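Local coordinates for NAD-dependent epimerase/dehydratase domain-containing protein (Ruegeria pomeroyi DSS-3, PDB 3IUS) that is of unknown function but probably binds a nicotinamide dinucleotide on a Rossmann-type fold, as in the NAD-dependent epimerase/dehydratase family, at residues T104-G108 with E251-V255; A92-R96 with P142-L146. One frame throughout, in Å; residues are numbered along the deposited sequence. Where two conformers were deposited one is given.

Contact 1. Residues T104-G108 with E251-V255; sequences TAVYG and ENKRV
T104-G108 leaves strand 97-103 in a tight turn. A105 to Y107 have helical phi/psi without regular helical bonding; Y107 N to T104 O (3.3 Å) and G108 N to A105 O (3.4 Å) are weak hydrogen bonds. G108 ends the segment with phi 78°. E251-V255 is extended and enters strand 254-255. The CA of G108 lies 5.8 Å from that of E251, and that of T104 7.9 Å from that of V255.

E251, K253 and V255 have CA-to-CB bonds toward the turn; that of N252 points away. K253 (chi1 p, chi2 m, then t, t) gives a weak hydrogen bond from NZ to T104 O, 3.3 Å. K253 CD lies 3.6 Å from G108 O. E251 (m, t) brings OE2 to 3.1 Å from G108 CA; OE2 also bonds to T124. Water 1 donates to A105 O and to E251 OE2, 2.7 Å each. Water 2 accepts from K253 NZ (2.8 Å) and lies 2.7 Å from E251 OE1. T104 CG2 is 4.2 Å from V255 CG2, and Y107 CE2 4.4 Å from V255 CG1. The Y107 hydroxyl bonds to N206 and R150.

The turn follows a central strand of a Rossmann-type sheet. Its carbonyls meet K253 NZ directly, if weakly, and both waters. Water 2 links K253 to E251, so the charged side chains reach the turn partly through solvent.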
ATOM      1  N   THR A 104       5.722  -1.974   4.847  1.00 14.68           N
ATOM      2  CA  THR A 104       6.332  -2.905   5.789  1.00 14.68           C
ATOM      3  C   THR A 104       7.845  -2.751   5.852  1.00 13.85           C
ATOM      4  O   THR A 104       8.512  -3.476   6.594  1.00 14.95           O
ATOM      5  CB  THR A 104       5.990  -4.367   5.457  1.00 20.36           C
ATOM      6  OG1 THR A 104       6.440  -4.674   4.130  1.00 20.18           O
ATOM      7  CG2 THR A 104       4.491  -4.613   5.563  1.00 23.23           C
ATOM      8  N   ALA A 105       8.391  -1.814   5.078  1.00 17.71           N
ATOM      9  CA  ALA A 105       9.840  -1.617   5.061  1.00 18.68           C
ATOM     10  C   ALA A 105      10.318  -1.011   6.372  1.00 13.93           C
ATOM     11  O   ALA A 105      11.506  -1.043   6.686  1.00 17.01           O
ATOM     12  CB  ALA A 105      10.271  -0.757   3.876  1.00 17.60           C
ATOM     13  N   VAL A 106       9.381  -0.479   7.149  1.00 13.92           N
ATOM     14  CA  VAL A 106       9.725   0.110   8.435  1.00 15.44           C
ATOM     15  C   VAL A 106      10.348  -0.894   9.410  1.00 15.52           C
ATOM     16  O   VAL A 106      11.115  -0.508  10.296  1.00 18.54           O
ATOM     17  CB  VAL A 106       8.499   0.736   9.104  1.00 13.87           C
ATOM     18  CG1 VAL A 106       7.928   1.851   8.232  1.00 15.60           C
ATOM     19  CG2 VAL A 106       7.452  -0.321   9.379  1.00 13.75           C
ATOM     20  N   TYR A 107      10.005  -2.169   9.258  1.00 13.42           N
ATOM     21  CA  TYR A 107      10.467  -3.198  10.182  1.00 15.95           C
ATOM     22  C   TYR A 107      11.941  -3.553  10.014  1.00 23.11           C
ATOM     23  O   TYR A 107      12.622  -3.887  10.984  1.00 22.88           O
ATOM     24  CB  TYR A 107       9.597  -4.455  10.079  1.00 13.07           C
ATOM     25  CG  TYR A 107       8.172  -4.233  10.527  1.00 16.01           C
ATOM     26  CD1 TYR A 107       7.887  -3.898  11.845  1.00 15.88           C
ATOM     27  CD2 TYR A 107       7.115  -4.346   9.632  1.00 17.43           C
ATOM     28  CE1 TYR A 107       6.591  -3.686  12.255  1.00 13.02           C
ATOM     29  CE2 TYR A 107       5.819  -4.144  10.030  1.00 13.20           C
ATOM     30  CZ  TYR A 107       5.560  -3.803  11.349  1.00 13.12           C
ATOM     31  OH  TYR A 107       4.266  -3.600  11.746  1.00 13.46           O
ATOM     32  N   GLY A 108      12.433  -3.488   8.783  1.00 16.46           N
ATOM     33  CA  GLY A 108      13.812  -3.843   8.524  1.00 18.67           C
ATOM     34  C   GLY A 108      14.017  -5.344   8.478  1.00 18.60           C
ATOM     35  O   GLY A 108      13.082  -6.101   8.200  1.00 18.45           O
ATOM     36  N   GLU A 251      16.548  -7.389   3.240  1.00 21.90           N
ATOM     37  CA  GLU A 251      15.734  -7.484   4.445  1.00 18.41           C
ATOM     38  C   GLU A 251      14.757  -8.635   4.288  1.00 17.49           C
ATOM     39  O   GLU A 251      14.109  -8.765   3.256  1.00 18.19           O
ATOM     40  CB  GLU A 251      14.944  -6.195   4.672  1.00 25.06           C
ATOM     41  CG  GLU A 251      15.787  -4.984   5.001  1.00 34.53           C
ATOM     42  CD  GLU A 251      14.946  -3.752   5.273  1.00 41.24           C
ATOM     43  OE1 GLU A 251      13.845  -3.639   4.693  1.00 36.10           O
ATOM     44  OE2 GLU A 251      15.386  -2.896   6.069  1.00 49.17           O
ATOM     45  N   ASN A 252      14.636  -9.457   5.323  1.00 18.46           N
ATOM     46  CA  ASN A 252      13.714 -10.578   5.274  1.00 13.24           C
ATOM     47  C   ASN A 252      12.911 -10.679   6.565  1.00 13.23           C
ATOM     48  O   ASN A 252      13.488 -10.767   7.636  1.00 13.11           O
ATOM     49  CB  ASN A 252      14.480 -11.873   5.026  1.00 24.90           C
ATOM     50  CG  ASN A 252      13.578 -13.010   4.616  1.00 15.82           C
ATOM     51  OD1 ASN A 252      12.612 -12.817   3.875  1.00 14.75           O
ATOM     52  ND2 ASN A 252      13.876 -14.202   5.107  1.00 16.46           N
ATOM     53  N   LYS A 253      11.586 -10.667   6.447  1.00 13.05           N
ATOM     54  CA  LYS A 253      10.712 -10.860   7.599  1.00 12.87           C
ATOM     55  C   LYS A 253       9.370 -11.466   7.178  1.00 14.54           C
ATOM     56  O   LYS A 253       9.076 -11.572   5.990  1.00 17.93           O
ATOM     57  CB  LYS A 253      10.491  -9.536   8.330  1.00 14.19           C
ATOM     58  CG  LYS A 253       9.519  -8.581   7.642  1.00 16.31           C
ATOM     59  CD  LYS A 253      10.206  -7.675   6.649  1.00 19.19           C
ATOM     60  CE  LYS A 253       9.219  -6.696   6.024  1.00 21.24           C
ATOM     61  NZ  LYS A 253       9.834  -5.961   4.888  1.00 24.80           N
ATOM     62  N   ARG A 254       8.564 -11.865   8.157  1.00 14.90           N
ATOM     63  CA  ARG A 254       7.217 -12.343   7.893  1.00 12.75           C
ATOM     64  C   ARG A 254       6.320 -11.479   8.753  1.00 13.89           C
ATOM     65  O   ARG A 254       6.636 -11.241   9.913  1.00 14.74           O
ATOM     66  CB  ARG A 254       7.080 -13.823   8.269  1.00 12.63           C
ATOM     67  CG  ARG A 254       7.761 -14.771   7.278  1.00 12.73           C
ATOM     68  CD  ARG A 254       7.668 -16.208   7.767  1.00 12.64           C
ATOM     69  NE  ARG A 254       8.081 -17.169   6.744  1.00 12.78           N
ATOM     70  CZ  ARG A 254       9.344 -17.465   6.486  1.00 12.84           C
ATOM     71  NH1 ARG A 254      10.314 -16.866   7.161  1.00 12.87           N
ATOM     72  NH2 ARG A 254       9.639 -18.357   5.548  1.00 13.45           N
ATOM     73  N   VAL A 255       5.241 -10.966   8.165  1.00 12.80           N
ATOM     74  CA  VAL A 255       4.428  -9.958   8.836  1.00 15.87           C
ATOM     75  C   VAL A 255       3.069 -10.510   9.234  1.00 16.76           C
ATOM     76  O   VAL A 255       2.346 -11.053   8.398  1.00 14.17           O
ATOM     77  CB  VAL A 255       4.222  -8.718   7.931  1.00 15.09           C
ATOM     78  CG1 VAL A 255       3.467  -7.628   8.686  1.00 18.67           C
ATOM     79  CG2 VAL A 255       5.574  -8.203   7.410  1.00 15.06           C
TER
HETATM   80  O   HOH W   1      13.912  -0.772   5.442  1.00 24.60           O
HETATM   81  O   HOH W   2      11.719  -4.335   6.187  1.00 26.16           O

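Contact 2. Residues A92-R96 with P142-L146; sequences AAQFR and PNLPL
P145, the centre of an inverse gamma turn (phi/psi -75/62°), sets its ring against the carbonyl oxygens of A92, F95 and R96, and the two segments share no hydrogen bond. Within the gamma turn, L146 N makes a weak hydrogen bond to L144 O, 2.7 Å. N143 is another sharp point, with positive phi (68/13°). Segment 142-146 otherwise has no regular structure until L146 enters strand 146-155.

Segment 92-96 starts with a 3-10 turn at residues 92-94. F95 N makes a weak hydrogen bond to A92 O, 3.4 Å. F95 is then extended (phi -86°, psi 146°) and leads to R96. The CA of A92 is 5.0 Å from that of L144, and the CA of R96 is 6.4 Å from that of P145.

A92 points its CB toward the second loop. A92 CB lies 3.6 Å from P142 O, 3.9 Å from N143 O and 4.2 Å from L144 CD1. L144 (chi1 t, chi2 p) also places CD1 3.9 Å from F95 CD2. F95 is in the m rotamer. The P145 ring packs on backbone oxygens: CG is 3.4 Å from F95 O, CB 3.6 Å from R96 O, and CD 3.9 Å from A92 O. P145 CG is also 4.1 Å from F95 CB.

F95 packs further on V64 and L67, and L144 on V98 and W138. Both loops run from a helix into a strand, and strands 97-103 and 146-155 are parallel neighbours. Such paired helix-to-strand loops are characteristic of the alternating beta-alpha units of a Rossmann-type fold.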
ATOM      1  N   ALA A  92      -7.776  19.530  13.248  1.00 24.65           N
ATOM      2  CA  ALA A  92      -7.757  18.134  13.700  1.00 23.00           C
ATOM      3  C   ALA A  92      -9.120  17.591  14.127  1.00 25.12           C
ATOM      4  O   ALA A  92      -9.488  16.472  13.774  1.00 24.46           O
ATOM      5  CB  ALA A  92      -6.746  17.956  14.823  1.00 23.58           C
ATOM      6  N   ALA A  93      -9.866  18.394  14.881  1.00 29.23           N
ATOM      7  CA  ALA A  93     -11.129  17.956  15.464  1.00 32.06           C
ATOM      8  C   ALA A  93     -12.276  17.802  14.460  1.00 33.69           C
ATOM      9  O   ALA A  93     -13.301  17.199  14.777  1.00 30.58           O
ATOM     10  CB  ALA A  93     -11.538  18.890  16.601  1.00 27.84           C
ATOM     11  N   GLN A  94     -12.115  18.325  13.249  1.00 30.50           N
ATOM     12  CA  GLN A  94     -13.208  18.232  12.290  0.50 27.30           C
ATOM     13  C   GLN A  94     -13.170  16.925  11.503  1.00 24.05           C
ATOM     14  O   GLN A  94     -14.157  16.548  10.876  1.00 24.65           O
ATOM     15  CB  GLN A  94     -13.252  19.450  11.366  0.50 26.62           C
ATOM     16  CG  GLN A  94     -12.110  19.549  10.387  0.50 25.04           C
ATOM     17  CD  GLN A  94     -11.975  20.943   9.813  0.50 26.03           C
ATOM     18  OE1 GLN A  94     -11.732  21.111   8.622  0.50 24.77           O
ATOM     19  NE2 GLN A  94     -12.139  21.957  10.665  0.50 26.66           N
ATOM     20  N   PHE A  95     -12.046  16.219  11.565  1.00 26.56           N
ATOM     21  CA  PHE A  95     -11.937  14.941  10.879  1.00 24.98           C
ATOM     22  C   PHE A  95     -12.464  13.813  11.746  1.00 24.54           C
ATOM     23  O   PHE A  95     -12.341  13.843  12.970  1.00 25.31           O
ATOM     24  CB  PHE A  95     -10.483  14.647  10.494  1.00 28.26           C
ATOM     25  CG  PHE A  95      -9.835  15.742   9.693  1.00 25.53           C
ATOM     26  CD1 PHE A  95     -10.281  16.039   8.414  1.00 27.96           C
ATOM     27  CD2 PHE A  95      -8.781  16.469  10.219  1.00 23.29           C
ATOM     28  CE1 PHE A  95      -9.686  17.048   7.672  1.00 25.57           C
ATOM     29  CE2 PHE A  95      -8.181  17.479   9.485  1.00 23.21           C
ATOM     30  CZ  PHE A  95      -8.635  17.769   8.209  1.00 25.55           C
ATOM     31  N   ARG A  96     -13.063  12.818  11.108  1.00 23.18           N
ATOM     32  CA  ARG A  96     -13.489  11.617  11.811  0.50 25.00           C
ATOM     33  C   ARG A  96     -12.425  10.537  11.680  1.00 26.24           C
ATOM     34  O   ARG A  96     -12.347   9.618  12.492  1.00 23.83           O
ATOM     35  CB  ARG A  96     -14.820  11.106  11.257  0.50 25.55           C
ATOM     36  CG  ARG A  96     -15.184   9.708  11.731  0.50 24.75           C
ATOM     37  CD  ARG A  96     -16.546   9.272  11.221  0.50 26.97           C
ATOM     38  NE  ARG A  96     -16.839   7.884  11.563  0.50 23.91           N
ATOM     39  CZ  ARG A  96     -17.176   7.471  12.780  0.50 25.61           C
ATOM     40  NH1 ARG A  96     -17.251   8.339  13.778  0.50 25.32           N
ATOM     41  NH2 ARG A  96     -17.429   6.188  13.001  0.50 28.17           N
ATOM     42  N   PRO A 142      -1.380  16.551  17.309  1.00 17.61           N
ATOM     43  CA  PRO A 142      -2.304  16.400  18.440  1.00 20.33           C
ATOM     44  C   PRO A 142      -3.763  16.212  18.007  1.00 21.02           C
ATOM     45  O   PRO A 142      -4.259  16.961  17.164  1.00 23.70           O
ATOM     46  CB  PRO A 142      -2.146  17.726  19.202  1.00 19.10           C
ATOM     47  CG  PRO A 142      -0.836  18.289  18.763  1.00 21.74           C
ATOM     48  CD  PRO A 142      -0.640  17.821  17.345  1.00 19.00           C
ATOM     49  N   ASN A 143      -4.428  15.211  18.578  1.00 20.15           N
ATOM     50  CA  ASN A 143      -5.868  15.014  18.409  1.00 17.54           C
ATOM     51  C   ASN A 143      -6.322  14.623  17.005  1.00 23.02           C
ATOM     52  O   ASN A 143      -7.512  14.662  16.697  1.00 27.39           O
ATOM     53  CB  ASN A 143      -6.636  16.248  18.878  1.00 24.32           C
ATOM     54  CG  ASN A 143      -6.297  16.636  20.303  1.00 26.56           C
ATOM     55  OD1 ASN A 143      -5.835  17.746  20.558  1.00 27.56           O
ATOM     56  ND2 ASN A 143      -6.513  15.719  21.238  1.00 24.71           N
ATOM     57  N   LEU A 144      -5.372  14.247  16.156  1.00 19.29           N
ATOM     58  CA  LEU A 144      -5.702  13.739  14.832  1.00 18.87           C
ATOM     59  C   LEU A 144      -6.122  12.269  14.939  1.00 19.07           C
ATOM     60  O   LEU A 144      -5.428  11.471  15.573  1.00 19.37           O
ATOM     61  CB  LEU A 144      -4.491  13.891  13.911  1.00 16.39           C
ATOM     62  CG  LEU A 144      -4.722  13.925  12.402  1.00 21.74           C
ATOM     63  CD1 LEU A 144      -5.534  15.152  11.996  1.00 20.77           C
ATOM     64  CD2 LEU A 144      -3.384  13.915  11.687  1.00 21.62           C
ATOM     65  N   PRO A 145      -7.266  11.906  14.330  1.00 18.68           N
ATOM     66  CA  PRO A 145      -7.764  10.523  14.344  1.00 18.19           C
ATOM     67  C   PRO A 145      -6.943   9.676  13.383  1.00 19.49           C
ATOM     68  O   PRO A 145      -7.490   9.154  12.414  1.00 18.39           O
ATOM     69  CB  PRO A 145      -9.195  10.647  13.806  1.00 25.84           C
ATOM     70  CG  PRO A 145      -9.452  12.121  13.619  1.00 26.26           C
ATOM     71  CD  PRO A 145      -8.130  12.793  13.534  1.00 19.69           C
ATOM     72  N   LEU A 146      -5.649   9.554  13.658  1.00 20.94           N
ATOM     73  CA  LEU A 146      -4.703   8.942  12.730  1.00 18.19           C
ATOM     74  C   LEU A 146      -4.709   7.421  12.776  1.00 20.13           C
ATOM     75  O   LEU A 146      -4.793   6.816  13.842  1.00 18.40           O
ATOM     76  CB  LEU A 146      -3.284   9.444  13.017  1.00 17.21           C
ATOM     77  CG  LEU A 146      -2.200   8.790  12.162  1.00 23.23           C
ATOM     78  CD1 LEU A 146      -2.301   9.266  10.710  1.00 24.86           C
ATOM     79  CD2 LEU A 146      -0.824   9.053  12.742  1.00 21.24           C
TER

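Overall arrangement
Both contacts involve loops next to strand 97-103. Segment 92-96 of contact 2 leads into it, and segment 104-108 of contact 1 follows it, so they mark its two ends. Their centres are 29 Å apart, and their nearest atoms are about 12 Å apart without touching. Both are partly buried. Contact 1 lies nearer the centre of the chain, at 14 Å against 22 Å, and has no exposed touching residue; contact 2 has three. Contact 1 joins the sheet region to a distant part of the sequence through lysine, glutamate and water. Contact 2 joins neighbouring beta-alpha units by apolar and van der Waals packing.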